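Local coordinates for CD1-2 antigen (Gallus gallus, PDB 3DBX), which probably presents lipid antigens to T cells, holding their acyl chains in the groove of an MHC class I-like domain, at residues Glu9-Thr18 with Leu29-Asp37; Thr103-Arg113 with Phe166-Leu175. One frame throughout, in Å; residues are numbered along the deposited sequence.

Contact 1. Residues Glu9-Thr18 with Leu29-Asp37; sequences ESQFFQLFYT and LTGMALLAD
The carbonyl oxygen of Phe12 is held twice: Ala36 N reaches it at 3.1 Å with its N-H bent to 141°, and a water donates to it. The same water donates to Ala36 O and accepts from Gln14 NE2, tying together the open end of an antiparallel beta hairpin (strands 12-21 and 27-35) in the floor of the MHC class I-like groove. Gln14, Phe16 and Thr18 form the hydrogen-bonded pairs, with Leu34, Met32 and Thr30. On the helix-facing side, Leu15 CD2 presses on Ala33 CB at 3.5 Å, a tight fit, and the leucine also approaches a bound palmitic acid. CG of Phe13 stands anti to the backbone N (chi1 -175°), which brings CZ to the same alanine methyl. Gly31 puts its CA over one face of the Tyr17 ring, 4.2 Å above the plane and toward the rim. The reverse side meets another protein chain, presumably beta2-microglobulin. There Phe16 CE2 touches Leu34 CD1 at 3.6 Å, and the ring of His102 stacks on that of Phe16 while its NE2 hydrogen-bonds Gln14 OE1. Thr18 and Thr30 lie side by side, a second water bridging Thr18 OG1, at 2.8 Å, and Thr30 OG1.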
loop_
_atom_site.group_PDB
_atom_site.type_symbol
_atom_site.label_atom_id
_atom_site.label_comp_id
_atom_site.label_asym_id
_atom_site.label_seq_id
_atom_site.Cartn_x
_atom_site.Cartn_y
_atom_site.Cartn_z
ATOM N N GLU A 9 -9.158 8.460 9.871
ATOM C CA GLU A 9 -8.447 7.940 8.707
ATOM C C GLU A 9 -9.152 8.494 7.482
ATOM O O GLU A 9 -8.551 8.659 6.421
ATOM C CB GLU A 9 -8.478 6.400 8.668
ATOM C CG GLU A 9 -7.405 5.695 9.543
ATOM C CD GLU A 9 -7.327 4.157 9.350
ATOM O OE1 GLU A 9 -7.641 3.643 8.250
ATOM O OE2 GLU A 9 -6.921 3.459 10.306
ATOM N N SER A 10 -10.437 8.798 7.651
ATOM C CA SER A 10 -11.276 9.258 6.553
ATOM C C SER A 10 -11.000 10.702 6.139
ATOM O O SER A 10 -11.427 11.124 5.066
ATOM C CB SER A 10 -12.753 9.058 6.872
ATOM O OG SER A 10 -13.459 8.793 5.673
ATOM N N GLN A 11 -10.296 11.448 6.992
ATOM C CA GLN A 11 -9.866 12.811 6.673
ATOM C C GLN A 11 -8.339 12.923 6.541
ATOM O O GLN A 11 -7.727 13.914 6.968
ATOM C CB GLN A 11 -10.440 13.796 7.701
ATOM C CG GLN A 11 -11.957 13.824 7.651
ATOM C CD GLN A 11 -12.579 14.625 8.755
ATOM O OE1 GLN A 11 -12.444 14.298 9.937
ATOM N NE2 GLN A 11 -13.292 15.678 8.378
ATOM N N PHE A 12 -7.746 11.883 5.951
ATOM C CA PHE A 12 -6.313 11.810 5.700
ATOM C C PHE A 12 -6.105 11.686 4.196
ATOM O O PHE A 12 -6.358 10.625 3.586
ATOM C CB PHE A 12 -5.684 10.620 6.455
ATOM C CG PHE A 12 -4.146 10.571 6.428
ATOM C CD1 PHE A 12 -3.377 11.682 6.106
ATOM C CD2 PHE A 12 -3.478 9.398 6.781
ATOM C CE1 PHE A 12 -1.968 11.623 6.107
ATOM C CE2 PHE A 12 -2.085 9.341 6.795
ATOM C CZ PHE A 12 -1.334 10.461 6.453
ATOM N N PHE A 13 -5.649 12.784 3.613
ATOM C CA PHE A 13 -5.366 12.887 2.186
ATOM C C PHE A 13 -3.868 12.720 1.927
ATOM O O PHE A 13 -3.065 13.398 2.546
ATOM C CB PHE A 13 -5.816 14.257 1.687
ATOM C CG PHE A 13 -5.685 14.429 0.217
ATOM C CD1 PHE A 13 -6.485 13.684 -0.661
ATOM C CD2 PHE A 13 -4.770 15.323 -0.308
ATOM C CE1 PHE A 13 -6.375 13.840 -2.043
ATOM C CE2 PHE A 13 -4.645 15.476 -1.693
ATOM C CZ PHE A 13 -5.462 14.740 -2.553
ATOM N N GLN A 14 -3.513 11.808 1.023
ATOM C CA GLN A 14 -2.124 11.516 0.688
ATOM C C GLN A 14 -1.900 11.459 -0.810
ATOM O O GLN A 14 -2.772 11.036 -1.556
ATOM C CB GLN A 14 -1.700 10.175 1.281
ATOM C CG GLN A 14 -1.640 10.143 2.792
ATOM C CD GLN A 14 -1.064 8.826 3.292
ATOM O OE1 GLN A 14 0.139 8.699 3.474
ATOM N NE2 GLN A 14 -1.928 7.841 3.498
ATOM N N LEU A 15 -0.690 11.852 -1.218
ATOM C CA LEU A 15 -0.248 11.843 -2.586
ATOM C C LEU A 15 1.087 11.093 -2.636
ATOM O O LEU A 15 1.999 11.349 -1.840
ATOM C CB LEU A 15 -0.039 13.277 -3.083
ATOM C CG LEU A 15 -1.211 14.233 -3.252
ATOM C CD1 LEU A 15 -0.705 15.683 -3.456
ATOM C CD2 LEU A 15 -2.074 13.824 -4.425
ATOM N N PHE A 16 1.200 10.180 -3.587
ATOM C CA PHE A 16 2.407 9.385 -3.803
ATOM C C PHE A 16 2.826 9.538 -5.277
ATOM O O PHE A 16 2.068 9.167 -6.152
ATOM C CB PHE A 16 2.050 7.901 -3.574
ATOM C CG PHE A 16 1.637 7.581 -2.173
ATOM C CD1 PHE A 16 2.562 7.121 -1.261
ATOM C CD2 PHE A 16 0.323 7.748 -1.763
ATOM C CE1 PHE A 16 2.180 6.831 0.065
ATOM C CE2 PHE A 16 -0.069 7.470 -0.449
ATOM C CZ PHE A 16 0.850 7.012 0.456
ATOM N N TYR A 17 4.022 10.034 -5.555
ATOM C CA TYR A 17 4.476 10.232 -6.938
ATOM C C TYR A 17 5.841 9.602 -7.129
ATOM O O TYR A 17 6.691 9.764 -6.275
ATOM C CB TYR A 17 4.601 11.719 -7.266
ATOM C CG TYR A 17 3.306 12.364 -7.658
ATOM C CD1 TYR A 17 2.979 12.559 -8.989
ATOM C CD2 TYR A 17 2.383 12.749 -6.698
ATOM C CE1 TYR A 17 1.755 13.152 -9.364
ATOM C CE2 TYR A 17 1.147 13.341 -7.064
ATOM C CZ TYR A 17 0.850 13.527 -8.392
ATOM O OH TYR A 17 -0.352 14.121 -8.752
ATOM N N THR A 18 6.024 8.917 -8.259
ATOM C CA THR A 18 7.301 8.292 -8.661
ATOM C C THR A 18 7.678 8.821 -10.047
ATOM O O THR A 18 6.880 8.767 -11.009
ATOM C CB THR A 18 7.195 6.775 -8.698
ATOM O OG1 THR A 18 6.819 6.301 -7.400
ATOM C CG2 THR A 18 8.506 6.126 -9.104
ATOM N N LEU A 29 6.086 8.159 -15.419
ATOM C CA LEU A 29 5.474 8.617 -14.172
ATOM C C LEU A 29 4.440 7.659 -13.633
ATOM O O LEU A 29 3.718 7.020 -14.388
ATOM C CB LEU A 29 4.824 9.988 -14.345
ATOM C CG LEU A 29 5.627 11.240 -14.721
ATOM C CD1 LEU A 29 4.630 12.351 -15.004
ATOM C CD2 LEU A 29 6.549 11.657 -13.598
ATOM N N THR A 30 4.362 7.595 -12.312
ATOM C CA THR A 30 3.189 7.044 -11.639
ATOM C C THR A 30 2.831 7.991 -10.511
ATOM O O THR A 30 3.694 8.694 -9.979
ATOM C CB THR A 30 3.460 5.626 -11.043
ATOM O OG1 THR A 30 4.526 5.709 -10.093
ATOM C CG2 THR A 30 3.855 4.650 -12.137
ATOM N N GLY A 31 1.556 8.033 -10.165
ATOM C CA GLY A 31 1.135 8.815 -9.013
ATOM C C GLY A 31 -0.291 8.489 -8.628
ATOM O O GLY A 31 -1.136 8.134 -9.477
ATOM N N MET A 32 -0.547 8.595 -7.337
ATOM C CA MET A 32 -1.875 8.298 -6.776
ATOM C C MET A 32 -2.240 9.282 -5.701
ATOM O O MET A 32 -1.381 9.701 -4.951
ATOM C CB MET A 32 -1.863 6.920 -6.142
ATOM C CG MET A 32 -3.273 6.444 -5.797
ATOM S SD MET A 32 -3.165 4.822 -5.108
ATOM C CE MET A 32 -2.315 3.948 -6.405
ATOM N N ALA A 33 -3.517 9.649 -5.633
ATOM C CA ALA A 33 -4.053 10.388 -4.505
ATOM C C ALA A 33 -5.041 9.503 -3.755
ATOM O O ALA A 33 -5.906 8.874 -4.380
ATOM C CB ALA A 33 -4.749 11.660 -4.986
ATOM N N LEU A 34 -4.956 9.514 -2.423
ATOM C CA LEU A 34 -5.788 8.649 -1.553
ATOM C C LEU A 34 -6.485 9.478 -0.498
ATOM O O LEU A 34 -5.887 10.388 0.034
ATOM C CB LEU A 34 -4.902 7.622 -0.801
ATOM C CG LEU A 34 -4.137 6.507 -1.506
ATOM C CD1 LEU A 34 -3.286 5.826 -0.454
ATOM C CD2 LEU A 34 -5.079 5.477 -2.010
ATOM N N LEU A 35 -7.742 9.148 -0.207
ATOM C CA LEU A 35 -8.403 9.578 1.009
ATOM C C LEU A 35 -8.675 8.284 1.773
ATOM O O LEU A 35 -9.295 7.388 1.209
ATOM C CB LEU A 35 -9.711 10.344 0.710
ATOM C CG LEU A 35 -10.419 10.997 1.903
ATOM C CD1 LEU A 35 -9.592 12.115 2.492
ATOM C CD2 LEU A 35 -11.835 11.506 1.547
ATOM N N ALA A 36 -8.229 8.188 3.035
ATOM C CA ALA A 36 -8.098 6.900 3.742
ATOM C C ALA A 36 -7.324 5.895 2.854
ATOM O O ALA A 36 -6.219 6.210 2.416
ATOM C CB ALA A 36 -9.479 6.346 4.174
ATOM N N ASP A 37 -7.900 4.736 2.554
ATOM C CA ASP A 37 -7.278 3.785 1.590
ATOM C C ASP A 37 -7.989 3.769 0.248
ATOM O O ASP A 37 -7.799 2.863 -0.552
ATOM C CB ASP A 37 -7.227 2.345 2.169
ATOM C CG ASP A 37 -8.555 1.858 2.701
ATOM O OD1 ASP A 37 -9.549 2.613 2.665
ATOM O OD2 ASP A 37 -8.607 0.692 3.161
HETATM O O HOH W 1 -4.758 8.344 3.228
HETATM O O HOH W 2 4.193 5.499 -7.569
#

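Contact 2. Residues Thr103-Arg113 with Phe166-Leu175; sequences TGCKLYTNGTR and FSSSFPNYIL. With NAG (2-acetamido-2-deoxy-beta-D-glucopyranose), chain E.
Apolar packing of a helix on a strand joins Cys105 and Leu107 to Pro171 and Ile174, where helix 156-180 lies over strand 97-107 of the groove floor; no hydrogen bond crosses. The short axes pass 9.0 Å apart at -66°. Cys105 sets SG anti to its own N (chi1 -176°), and the sulfur settles among Phe170 CB, Pro171 CD and Ile174 CD1, the last at 3.9 Å. Leu107 lies across Pro171 at about a right angle, its CG 3.9 Å from Ile174 CD1. At the other end Thr103 CG2 meets the edge of the Phe166 ring, 3.4 Å from CZ and in the ring plane, and the threonine also touches bound palmitic acid. The arrangement is that of the MHC class I-like platform, in which helical walls rest on an antiparallel sheet, helix 156-180 forming one of them. The helix opens into a wider pi-type turn at 166-169 and kinks at Pro171, which has no N-H to give; Phe166 O is buried without a partner, Arg113 CD passing it at 3.8 Å. The Arg113 guanidinium has Ser167 O over one face, toward the rim. In the turn beyond the strand, Asn110 ND2 carries an N-linked GlcNAc, whose C6 sits over the centre of the Tyr108 ring. Thr112 OG1 donates to Asn110 OD1 at 2.7 Å, in the carbonyl plane and on a lone pair.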
loop_
_atom_site.group_PDB
_atom_site.type_symbol
_atom_site.label_atom_id
_atom_site.label_comp_id
_atom_site.label_asym_id
_atom_site.label_seq_id
_atom_site.Cartn_x
_atom_site.Cartn_y
_atom_site.Cartn_z
ATOM N N THR A 103 3.326 13.176 0.062
ATOM C CA THR A 103 2.687 14.306 0.693
ATOM C C THR A 103 1.449 13.823 1.470
ATOM O O THR A 103 0.804 12.847 1.071
ATOM C CB THR A 103 2.239 15.311 -0.396
ATOM O OG1 THR A 103 3.371 15.700 -1.187
ATOM C CG2 THR A 103 1.627 16.536 0.210
ATOM N N GLY A 104 1.102 14.519 2.555
ATOM C CA GLY A 104 -0.112 14.215 3.309
ATOM C C GLY A 104 -0.725 15.408 4.012
ATOM O O GLY A 104 -0.034 16.369 4.330
ATOM N N CYS A 105 -2.034 15.317 4.250
ATOM C CA CYS A 105 -2.806 16.295 5.022
ATOM C C CYS A 105 -3.854 15.517 5.823
ATOM O O CYS A 105 -4.731 14.857 5.236
ATOM C CB CYS A 105 -3.500 17.297 4.082
ATOM S SG CYS A 105 -4.407 18.652 4.877
ATOM N N LYS A 106 -3.743 15.568 7.146
ATOM C CA LYS A 106 -4.720 14.959 8.048
ATOM C C LYS A 106 -5.483 16.058 8.770
ATOM O O LYS A 106 -4.877 17.036 9.208
ATOM C CB LYS A 106 -4.006 14.084 9.080
ATOM C CG LYS A 106 -4.883 13.047 9.786
ATOM C CD LYS A 106 -4.015 11.994 10.485
ATOM C CE LYS A 106 -4.522 10.564 10.214
ATOM N NZ LYS A 106 -3.472 9.502 10.424
ATOM N N LEU A 107 -6.808 15.901 8.885
ATOM C CA LEU A 107 -7.641 16.796 9.722
ATOM C C LEU A 107 -8.188 16.093 10.964
ATOM O O LEU A 107 -9.066 15.221 10.864
ATOM C CB LEU A 107 -8.819 17.388 8.931
ATOM C CG LEU A 107 -8.682 18.029 7.542
ATOM C CD1 LEU A 107 -9.883 18.940 7.320
ATOM C CD2 LEU A 107 -7.399 18.834 7.383
ATOM N N TYR A 108 -7.669 16.481 12.127
ATOM C CA TYR A 108 -8.195 16.009 13.412
ATOM C C TYR A 108 -9.445 16.807 13.743
ATOM O O TYR A 108 -9.524 17.998 13.433
ATOM C CB TYR A 108 -7.156 16.161 14.536
ATOM C CG TYR A 108 -5.822 15.516 14.221
ATOM C CD1 TYR A 108 -5.619 14.152 14.424
ATOM C CD2 TYR A 108 -4.768 16.266 13.702
ATOM C CE1 TYR A 108 -4.403 13.553 14.125
ATOM C CE2 TYR A 108 -3.546 15.678 13.404
ATOM C CZ TYR A 108 -3.370 14.321 13.617
ATOM O OH TYR A 108 -2.160 13.736 13.322
ATOM N N THR A 109 -10.424 16.161 14.367
ATOM C CA THR A 109 -11.670 16.857 14.694
ATOM C C THR A 109 -11.566 17.710 15.975
ATOM O O THR A 109 -12.566 17.941 16.653
ATOM C CB THR A 109 -12.905 15.904 14.696
ATOM O OG1 THR A 109 -12.638 14.747 15.499
ATOM C CG2 THR A 109 -13.245 15.463 13.267
ATOM N N ASN A 110 -10.355 18.178 16.287
ATOM C CA ASN A 110 -10.152 19.194 17.335
ATOM C C ASN A 110 -9.549 20.501 16.795
ATOM O O ASN A 110 -9.250 21.418 17.559
ATOM C CB ASN A 110 -9.348 18.635 18.525
ATOM C CG ASN A 110 -7.829 18.647 18.301
ATOM O OD1 ASN A 110 -7.338 18.805 17.177
ATOM N ND2 ASN A 110 -7.083 18.476 19.405
ATOM N N GLY A 111 -9.361 20.561 15.473
ATOM C CA GLY A 111 -8.902 21.776 14.795
ATOM C C GLY A 111 -7.554 21.646 14.110
ATOM O O GLY A 111 -7.381 22.070 12.958
ATOM N N THR A 112 -6.597 21.058 14.824
ATOM C CA THR A 112 -5.223 20.893 14.332
ATOM C C THR A 112 -5.093 20.064 13.040
ATOM O O THR A 112 -5.929 19.201 12.749
ATOM C CB THR A 112 -4.310 20.293 15.435
ATOM O OG1 THR A 112 -4.910 19.100 15.954
ATOM C CG2 THR A 112 -4.116 21.283 16.574
ATOM N N ARG A 113 -4.046 20.353 12.263
ATOM C CA ARG A 113 -3.732 19.616 11.033
ATOM C C ARG A 113 -2.324 19.042 11.096
ATOM O O ARG A 113 -1.424 19.673 11.652
ATOM C CB ARG A 113 -3.774 20.534 9.804
ATOM C CG ARG A 113 -5.117 21.149 9.431
ATOM C CD ARG A 113 -4.897 22.308 8.444
ATOM N NE ARG A 113 -4.600 23.574 9.119
ATOM C CZ ARG A 113 -5.521 24.480 9.423
ATOM N NH1 ARG A 113 -6.792 24.263 9.107
ATOM N NH2 ARG A 113 -5.181 25.602 10.046
ATOM N N PHE A 166 -1.689 23.576 1.974
ATOM C CA PHE A 166 -1.948 22.762 3.160
ATOM C C PHE A 166 -2.898 23.403 4.161
ATOM O O PHE A 166 -3.492 22.700 4.976
ATOM C CB PHE A 166 -0.634 22.374 3.856
ATOM C CG PHE A 166 0.218 21.439 3.052
ATOM C CD1 PHE A 166 -0.231 20.157 2.743
ATOM C CD2 PHE A 166 1.467 21.839 2.604
ATOM C CE1 PHE A 166 0.540 19.295 1.989
ATOM C CE2 PHE A 166 2.252 20.997 1.852
ATOM C CZ PHE A 166 1.792 19.717 1.535
ATOM N N SER A 167 -3.032 24.728 4.107
ATOM C CA SER A 167 -3.923 25.470 5.022
ATOM C C SER A 167 -5.332 25.669 4.476
ATOM O O SER A 167 -6.294 25.820 5.247
ATOM C CB SER A 167 -3.351 26.855 5.357
ATOM O OG SER A 167 -2.015 26.752 5.787
ATOM N N SER A 168 -5.448 25.727 3.153
ATOM C CA SER A 168 -6.701 26.107 2.531
ATOM C C SER A 168 -7.169 25.082 1.521
ATOM O O SER A 168 -8.277 24.561 1.640
ATOM C CB SER A 168 -6.571 27.481 1.871
ATOM O OG SER A 168 -7.653 27.720 0.986
ATOM N N SER A 169 -6.317 24.782 0.544
ATOM C CA SER A 169 -6.727 24.001 -0.613
ATOM C C SER A 169 -7.060 22.560 -0.260
ATOM O O SER A 169 -8.168 22.093 -0.550
ATOM C CB SER A 169 -5.679 24.091 -1.727
ATOM O OG SER A 169 -5.603 25.430 -2.220
ATOM N N PHE A 170 -6.122 21.869 0.391
ATOM C CA PHE A 170 -6.328 20.454 0.736
ATOM C C PHE A 170 -7.404 20.212 1.814
ATOM O O PHE A 170 -8.193 19.281 1.655
ATOM C CB PHE A 170 -5.012 19.730 1.089
ATOM C CG PHE A 170 -4.057 19.573 -0.062
ATOM C CD1 PHE A 170 -4.430 19.897 -1.369
ATOM C CD2 PHE A 170 -2.782 19.063 0.163
ATOM C CE1 PHE A 170 -3.542 19.734 -2.444
ATOM C CE2 PHE A 170 -1.872 18.886 -0.901
ATOM C CZ PHE A 170 -2.259 19.217 -2.213
ATOM N N PRO A 171 -7.429 21.019 2.916
ATOM C CA PRO A 171 -8.521 20.944 3.900
ATOM C C PRO A 171 -9.956 21.100 3.360
ATOM O O PRO A 171 -10.829 20.305 3.739
ATOM C CB PRO A 171 -8.182 22.075 4.884
ATOM C CG PRO A 171 -6.735 22.176 4.818
ATOM C CD PRO A 171 -6.397 21.966 3.369
ATOM N N ASN A 172 -10.215 22.122 2.536
ATOM C CA ASN A 172 -11.503 22.256 1.836
ATOM C C ASN A 172 -11.870 21.037 0.966
ATOM O O ASN A 172 -13.022 20.613 0.944
ATOM C CB ASN A 172 -11.544 23.537 0.992
ATOM C CG ASN A 172 -11.854 24.780 1.822
ATOM O OD1 ASN A 172 -11.221 25.030 2.855
ATOM N ND2 ASN A 172 -12.837 25.568 1.374
ATOM N N TYR A 173 -10.875 20.489 0.270
ATOM C CA TYR A 173 -11.031 19.318 -0.596
ATOM C C TYR A 173 -11.440 18.051 0.178
ATOM O O TYR A 173 -12.392 17.363 -0.206
ATOM C CB TYR A 173 -9.724 19.098 -1.368
ATOM C CG TYR A 173 -9.755 18.089 -2.496
ATOM C CD1 TYR A 173 -10.819 18.020 -3.401
ATOM C CD2 TYR A 173 -8.685 17.235 -2.685
ATOM C CE1 TYR A 173 -10.810 17.073 -4.462
ATOM C CE2 TYR A 173 -8.670 16.313 -3.720
ATOM C CZ TYR A 173 -9.729 16.238 -4.604
ATOM O OH TYR A 173 -9.656 15.297 -5.622
ATOM N N ILE A 174 -10.735 17.767 1.273
ATOM C CA ILE A 174 -11.046 16.634 2.158
ATOM C C ILE A 174 -12.511 16.702 2.625
ATOM O O ILE A 174 -13.247 15.705 2.573
ATOM C CB ILE A 174 -10.113 16.630 3.400
ATOM C CG1 ILE A 174 -8.670 16.298 2.998
ATOM C CG2 ILE A 174 -10.592 15.631 4.434
ATOM C CD1 ILE A 174 -7.620 16.583 4.094
ATOM N N LEU A 175 -12.909 17.899 3.060
ATOM C CA LEU A 175 -14.230 18.178 3.587
ATOM C C LEU A 175 -15.329 17.887 2.574
ATOM O O LEU A 175 -16.323 17.226 2.894
ATOM C CB LEU A 175 -14.301 19.634 4.040
ATOM C CG LEU A 175 -14.263 19.895 5.545
ATOM C CD1 LEU A 175 -13.051 19.242 6.190
ATOM C CD2 LEU A 175 -14.293 21.393 5.821
HETATM C C1 NAG E . -5.670 18.218 19.194
HETATM C C2 NAG E . -4.987 18.123 20.563
HETATM C C3 NAG E . -3.480 17.971 20.362
HETATM C C4 NAG E . -3.177 16.755 19.477
HETATM C C5 NAG E . -4.038 16.761 18.209
HETATM C C6 NAG E . -3.903 15.440 17.461
HETATM C C7 NAG E . -6.161 19.166 22.439
HETATM C C8 NAG E . -5.661 19.591 23.791
HETATM N N2 NAG E . -5.303 19.257 21.418
HETATM O O3 NAG E . -2.848 17.822 21.611
HETATM O O4 NAG E . -1.803 16.708 19.132
HETATM O O5 NAG E . -5.409 17.006 18.500
HETATM O O6 NAG E . -4.813 14.489 17.967
HETATM O O7 NAG E . -7.317 18.761 22.314
#

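How the contacts relate
From the N terminus, the chain runs through strand 12-21, turns, and returns along strand 27-35, so contact 1 closes a short hairpin after only 10 intervening residues. Contact 2 opens afterwards and spans 52 residues, which lay down the remaining strands of the same sheet before the chain crosses over it as helix 156-180; the two lie in series, neither nested nor crossed. They meet at the seam between strands 12-21 and 97-107, neighbours in one sheet, where Phe13 O and Cys105 N, 2.8 Å apart, probably hydrogen-bond. Phe13 also packs edge-to-face on Phe170 and Tyr173. Contact 1 thus joins strands within the floor, and contact 2 ties that floor to the helix above it.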